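Local atomic coordinates of protein SCO1, mitochondrial (Saccharomyces cerevisiae, PDB entry 2B7K), a protein that is required for cytochrome c oxidase assembly and is thought to act as a copper chaperone, in mitochondrial copper transport or in inserting copper into the oxidase. Residues Pro81-Pro93 / Ser106-Lys118. Residues are numbered along the deposited sequence; the frame is centred on the assembly and turned at random.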
loop_
_atom_site.group_PDB
_atom_site.type_symbol
_atom_site.label_atom_id
_atom_site.label_comp_id
_atom_site.label_asym_id
_atom_site.label_seq_id
_atom_site.Cartn_x
_atom_site.Cartn_y
_atom_site.Cartn_z
ATOM N N PRO A 81 -0.791 -4.981 -3.743
ATOM C CA PRO A 81 -1.336 -4.076 -2.726
ATOM C C PRO A 81 -0.834 -4.423 -1.338
ATOM O O PRO A 81 -0.896 -5.580 -0.911
ATOM C CB PRO A 81 -2.842 -4.257 -2.876
ATOM C CG PRO A 81 -2.962 -5.691 -3.253
ATOM C CD PRO A 81 -1.806 -5.950 -4.192
ATOM N N LEU A 82 -0.340 -3.408 -0.634
ATOM C CA LEU A 82 0.212 -3.604 0.701
ATOM C C LEU A 82 -0.403 -2.648 1.708
ATOM O O LEU A 82 -0.503 -1.449 1.448
ATOM C CB LEU A 82 1.730 -3.379 0.670
ATOM C CG LEU A 82 2.501 -4.239 -0.337
ATOM C CD1 LEU A 82 3.937 -3.738 -0.466
ATOM C CD2 LEU A 82 2.469 -5.689 0.126
ATOM N N PHE A 83 -0.829 -3.192 2.845
ATOM C CA PHE A 83 -1.391 -2.393 3.928
ATOM C C PHE A 83 -0.366 -2.426 5.054
ATOM O O PHE A 83 -0.135 -3.470 5.657
ATOM C CB PHE A 83 -2.707 -2.988 4.428
ATOM C CG PHE A 83 -3.305 -2.241 5.598
ATOM C CD1 PHE A 83 -3.506 -2.879 6.817
ATOM C CD2 PHE A 83 -3.670 -0.904 5.475
ATOM C CE1 PHE A 83 -4.069 -2.189 7.906
ATOM C CE2 PHE A 83 -4.232 -0.205 6.551
ATOM C CZ PHE A 83 -4.433 -0.847 7.767
ATOM N N ILE A 84 0.263 -1.292 5.326
ATOM C CA ILE A 84 1.264 -1.240 6.384
ATOM C C ILE A 84 0.680 -0.539 7.598
ATOM O O ILE A 84 0.218 0.600 7.508
ATOM C CB ILE A 84 2.531 -0.484 5.928
ATOM C CG1 ILE A 84 3.112 -1.150 4.676
ATOM C CG2 ILE A 84 3.573 -0.503 7.045
ATOM C CD1 ILE A 84 4.415 -0.529 4.195
ATOM N N THR A 85 0.704 -1.215 8.741
ATOM C CA THR A 85 0.158 -0.618 9.949
ATOM C C THR A 85 1.124 0.382 10.568
ATOM O O THR A 85 2.345 0.249 10.442
ATOM C CB THR A 85 -0.181 -1.681 11.019
ATOM O OG1 THR A 85 -0.813 -1.045 12.144
ATOM C CG2 THR A 85 1.090 -2.388 11.497
ATOM N N CYS A 86 0.504 1.413 11.170
ATOM C CA CYS A 86 1.247 2.423 11.912
ATOM C C CYS A 86 1.054 2.250 13.414
ATOM O O CYS A 86 1.441 3.078 14.194
ATOM C CB CYS A 86 0.802 3.826 11.491
ATOM S SG CYS A 86 1.176 4.245 9.773
ATOM N N ASP A 87 0.428 1.146 13.762
ATOM C CA ASP A 87 0.125 0.853 15.165
ATOM C C ASP A 87 0.610 -0.564 15.503
ATOM O O ASP A 87 -0.184 -1.480 15.706
ATOM C CB ASP A 87 -1.381 0.985 15.422
ATOM C CG ASP A 87 -1.761 0.704 16.874
ATOM O OD1 ASP A 87 -0.860 0.707 17.738
ATOM O OD2 ASP A 87 -2.961 0.486 17.150
ATOM N N PRO A 88 1.934 -0.749 15.566
ATOM C CA PRO A 88 2.559 -2.039 15.872
ATOM C C PRO A 88 2.186 -2.620 17.234
ATOM O O PRO A 88 2.349 -3.817 17.464
ATOM C CB PRO A 88 4.050 -1.728 15.759
ATOM C CG PRO A 88 4.121 -0.296 16.171
ATOM C CD PRO A 88 2.958 0.299 15.423
ATOM N N ALA A 89 1.682 -1.776 18.129
ATOM C CA ALA A 89 1.301 -2.227 19.464
ATOM C C ALA A 89 0.108 -3.174 19.444
ATOM O O ALA A 89 0.079 -4.161 20.184
ATOM C CB ALA A 89 1.000 -1.028 20.354
ATOM N N ARG A 90 -0.862 -2.886 18.580
ATOM C CA ARG A 90 -2.074 -3.691 18.487
ATOM C C ARG A 90 -2.233 -4.504 17.204
ATOM O O ARG A 90 -2.856 -5.562 17.218
ATOM C CB ARG A 90 -3.308 -2.791 18.641
ATOM C CG ARG A 90 -3.457 -2.161 20.015
ATOM C CD ARG A 90 -4.715 -1.293 20.113
ATOM N NE ARG A 90 -4.625 -0.099 19.274
ATOM C CZ ARG A 90 -5.575 0.829 19.179
ATOM N NH1 ARG A 90 -5.400 1.879 18.388
ATOM N NH2 ARG A 90 -6.699 0.713 19.873
ATOM N N ASP A 91 -1.685 -4.009 16.102
ATOM C CA ASP A 91 -1.829 -4.690 14.817
ATOM C C ASP A 91 -0.832 -5.806 14.548
ATOM O O ASP A 91 0.089 -5.668 13.739
ATOM C CB ASP A 91 -1.795 -3.664 13.682
ATOM C CG ASP A 91 -3.080 -2.854 13.596
ATOM O OD1 ASP A 91 -3.969 -3.043 14.453
ATOM O OD2 ASP A 91 -3.203 -2.033 12.669
ATOM N N SER A 92 -1.041 -6.918 15.245
ATOM C CA SER A 92 -0.211 -8.102 15.109
ATOM C C SER A 92 -0.638 -8.807 13.823
ATOM O O SER A 92 -1.649 -8.444 13.208
ATOM C CB SER A 92 -0.466 -9.036 16.286
ATOM O OG SER A 92 -1.806 -9.492 16.236
ATOM N N PRO A 93 0.124 -9.822 13.398
ATOM C CA PRO A 93 -0.269 -10.519 12.172
ATOM C C PRO A 93 -1.701 -11.049 12.227
ATOM O O PRO A 93 -2.433 -10.933 11.255
ATOM C CB PRO A 93 0.772 -11.627 12.060
ATOM C CG PRO A 93 2.001 -10.952 12.599
ATOM C CD PRO A 93 1.471 -10.241 13.829
ATOM N N SER A 106 -6.438 -9.659 -2.143
ATOM C CA SER A 106 -5.069 -9.452 -2.611
ATOM C C SER A 106 -4.248 -8.545 -1.702
ATOM O O SER A 106 -3.015 -8.549 -1.755
ATOM C CB SER A 106 -5.066 -8.868 -4.025
ATOM O OG SER A 106 -5.444 -9.848 -4.973
ATOM N N ILE A 107 -4.932 -7.767 -0.875
ATOM C CA ILE A 107 -4.245 -6.856 0.030
ATOM C C ILE A 107 -3.457 -7.639 1.077
ATOM O O ILE A 107 -3.994 -8.508 1.763
ATOM C CB ILE A 107 -5.248 -5.910 0.727
ATOM C CG1 ILE A 107 -6.023 -5.104 -0.326
ATOM C CG2 ILE A 107 -4.504 -4.956 1.657
ATOM C CD1 ILE A 107 -7.216 -4.339 0.239
ATOM N N LEU A 108 -2.170 -7.343 1.180
ATOM C CA LEU A 108 -1.324 -8.036 2.146
ATOM C C LEU A 108 -0.952 -7.092 3.267
ATOM O O LEU A 108 -0.390 -6.019 3.022
ATOM C CB LEU A 108 -0.057 -8.549 1.467
ATOM C CG LEU A 108 0.931 -9.340 2.333
ATOM C CD1 LEU A 108 0.296 -10.647 2.797
ATOM C CD2 LEU A 108 2.193 -9.612 1.527
ATOM N N GLY A 109 -1.245 -7.500 4.496
ATOM C CA GLY A 109 -0.922 -6.671 5.643
ATOM C C GLY A 109 0.516 -6.867 6.090
ATOM O O GLY A 109 1.006 -8.003 6.139
ATOM N N LEU A 110 1.197 -5.763 6.395
ATOM C CA LEU A 110 2.586 -5.820 6.862
ATOM C C LEU A 110 2.679 -5.172 8.231
ATOM O O LEU A 110 2.038 -4.154 8.489
ATOM C CB LEU A 110 3.529 -5.064 5.921
ATOM C CG LEU A 110 3.586 -5.445 4.443
ATOM C CD1 LEU A 110 4.707 -4.662 3.764
ATOM C CD2 LEU A 110 3.826 -6.949 4.297
ATOM N N THR A 111 3.487 -5.758 9.102
ATOM C CA THR A 111 3.670 -5.209 10.434
ATOM C C THR A 111 5.061 -5.591 10.920
ATOM O O THR A 111 5.855 -6.146 10.166
ATOM C CB THR A 111 2.604 -5.735 11.419
ATOM O OG1 THR A 111 2.775 -5.095 12.695
ATOM C CG2 THR A 111 2.718 -7.242 11.589
ATOM N N GLY A 112 5.356 -5.288 12.175
ATOM C CA GLY A 112 6.666 -5.618 12.706
ATOM C C GLY A 112 6.843 -5.027 14.085
ATOM O O GLY A 112 5.865 -4.713 14.757
ATOM N N THR A 113 8.090 -4.883 14.510
ATOM C CA THR A 113 8.369 -4.308 15.819
ATOM C C THR A 113 8.193 -2.799 15.709
ATOM O O THR A 113 8.083 -2.262 14.610
ATOM C CB THR A 113 9.805 -4.597 16.247
ATOM O OG1 THR A 113 10.701 -4.069 15.267
ATOM C CG2 THR A 113 10.035 -6.098 16.389
ATOM N N PHE A 114 8.156 -2.117 16.847
ATOM C CA PHE A 114 8.014 -0.665 16.837
ATOM C C PHE A 114 9.108 -0.046 15.976
ATOM O O PHE A 114 8.847 0.834 15.157
ATOM C CB PHE A 114 8.130 -0.098 18.256
ATOM C CG PHE A 114 6.840 -0.079 19.013
ATOM C CD1 PHE A 114 6.447 1.068 19.700
ATOM C CD2 PHE A 114 6.022 -1.200 19.058
ATOM C CE1 PHE A 114 5.258 1.093 20.419
ATOM C CE2 PHE A 114 4.830 -1.184 19.776
ATOM C CZ PHE A 114 4.448 -0.036 20.456
ATOM N N ASP A 115 10.339 -0.503 16.175
ATOM C CA ASP A 115 11.474 0.016 15.420
ATOM C C ASP A 115 11.352 -0.185 13.913
ATOM O O ASP A 115 11.639 0.725 13.132
ATOM C CB ASP A 115 12.777 -0.609 15.925
ATOM C CG ASP A 115 13.220 -0.034 17.260
ATOM O OD1 ASP A 115 14.246 -0.498 17.802
ATOM O OD2 ASP A 115 12.542 0.887 17.766
ATOM N N GLU A 116 10.935 -1.376 13.501
ATOM C CA GLU A 116 10.784 -1.661 12.079
ATOM C C GLU A 116 9.672 -0.809 11.460
ATOM O O GLU A 116 9.833 -0.270 10.363
ATOM C CB GLU A 116 10.469 -3.146 11.859
ATOM C CG GLU A 116 11.570 -4.094 12.329
ATOM C CD GLU A 116 11.175 -5.557 12.189
ATOM O OE1 GLU A 116 10.003 -5.882 12.474
ATOM O OE2 GLU A 116 12.040 -6.384 11.811
ATOM N N VAL A 117 8.550 -0.700 12.161
ATOM C CA VAL A 117 7.422 0.078 11.659
ATOM C C VAL A 117 7.763 1.566 11.620
ATOM O O VAL A 117 7.459 2.261 10.646
ATOM C CB VAL A 117 6.162 -0.147 12.530
ATOM C CG1 VAL A 117 5.047 0.786 12.091
ATOM C CG2 VAL A 117 5.706 -1.594 12.415
ATOM N N LYS A 118 8.401 2.047 12.682
ATOM C CA LYS A 118 8.799 3.447 12.775
ATOM C C LYS A 118 9.686 3.812 11.587
ATOM O O LYS A 118 9.547 4.884 10.997
ATOM C CB LYS A 118 9.556 3.692 14.088
ATOM C CG LYS A 118 10.122 5.101 14.240
ATOM C CD LYS A 118 10.955 5.239 15.511
ATOM C CE LYS A 118 10.123 4.983 16.759
ATOM N NZ LYS A 118 10.925 5.132 18.012
HETATM O O HOH W 1 -0.092 -8.031 -2.142
HETATM O O HOH W 2 4.977 -5.113 17.131
#
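A beta-alpha-beta crossover of the thioredoxin-like SCO domain brings Leu82 beside Leu108: strands 80-85 and 108-111 run parallel as neighbours in the central sheet, and helix 93-100 makes the connection. Phe83 bonds twice to strand 108-111, its N donating to Leu108 O (2.9 Å) and its O accepting from Leu110 N (2.8 Å). Leu108 N to Pro81 O and Thr85 N to Leu110 O extend the ladder at its two ends. On one face of the sheet Leu82 lies alongside Leu108, and Ile84 CG1 packs on Leu110 CD1 at 4.0 Å. On the other, Phe83 CB touches Ile107 CG2, while its ring, directed away by a CG anti to the backbone N (chi1 177°), lies close to Cys57, which by similarity binds copper.

Past the strands, the loop 86-92 folds back over Thr111. Thr111 OG1 donates to Asp91 O (2.9 Å), and its CG2 meets the ring of Pro93, the first residue of helix 93-100, at about a right angle. Thr85 and Thr111 lie side by side, the methyl CG2 of Thr85 against Thr111 OG1. Thr85 OG1 accepts from Asp87 N, closing an ST turn, and donates to Asp91 OD2 (2.6 Å); the other carboxylate oxygen, OD1, is hydrogen-bonded to Ser51 OG. A valine in place of Thr85 would probably leave Asp87 N without its acceptor and Asp91 OD2 without this donor, so that the turn would be less firmly held.

Helix 114-123 closes the far end, its first turn fastened by the Thr113-Glu116 capping box. Val117 packs CG2 on Pro88 CB, and one water bridges Pro88 O and Gly112 O. Pro88 CG sits over one face of the Phe114 ring, 3.9 Å from its centroid, in a CH-pi contact displaced toward the rim, while Ala89 CB touches Phe114 CZ at 3.6 Å.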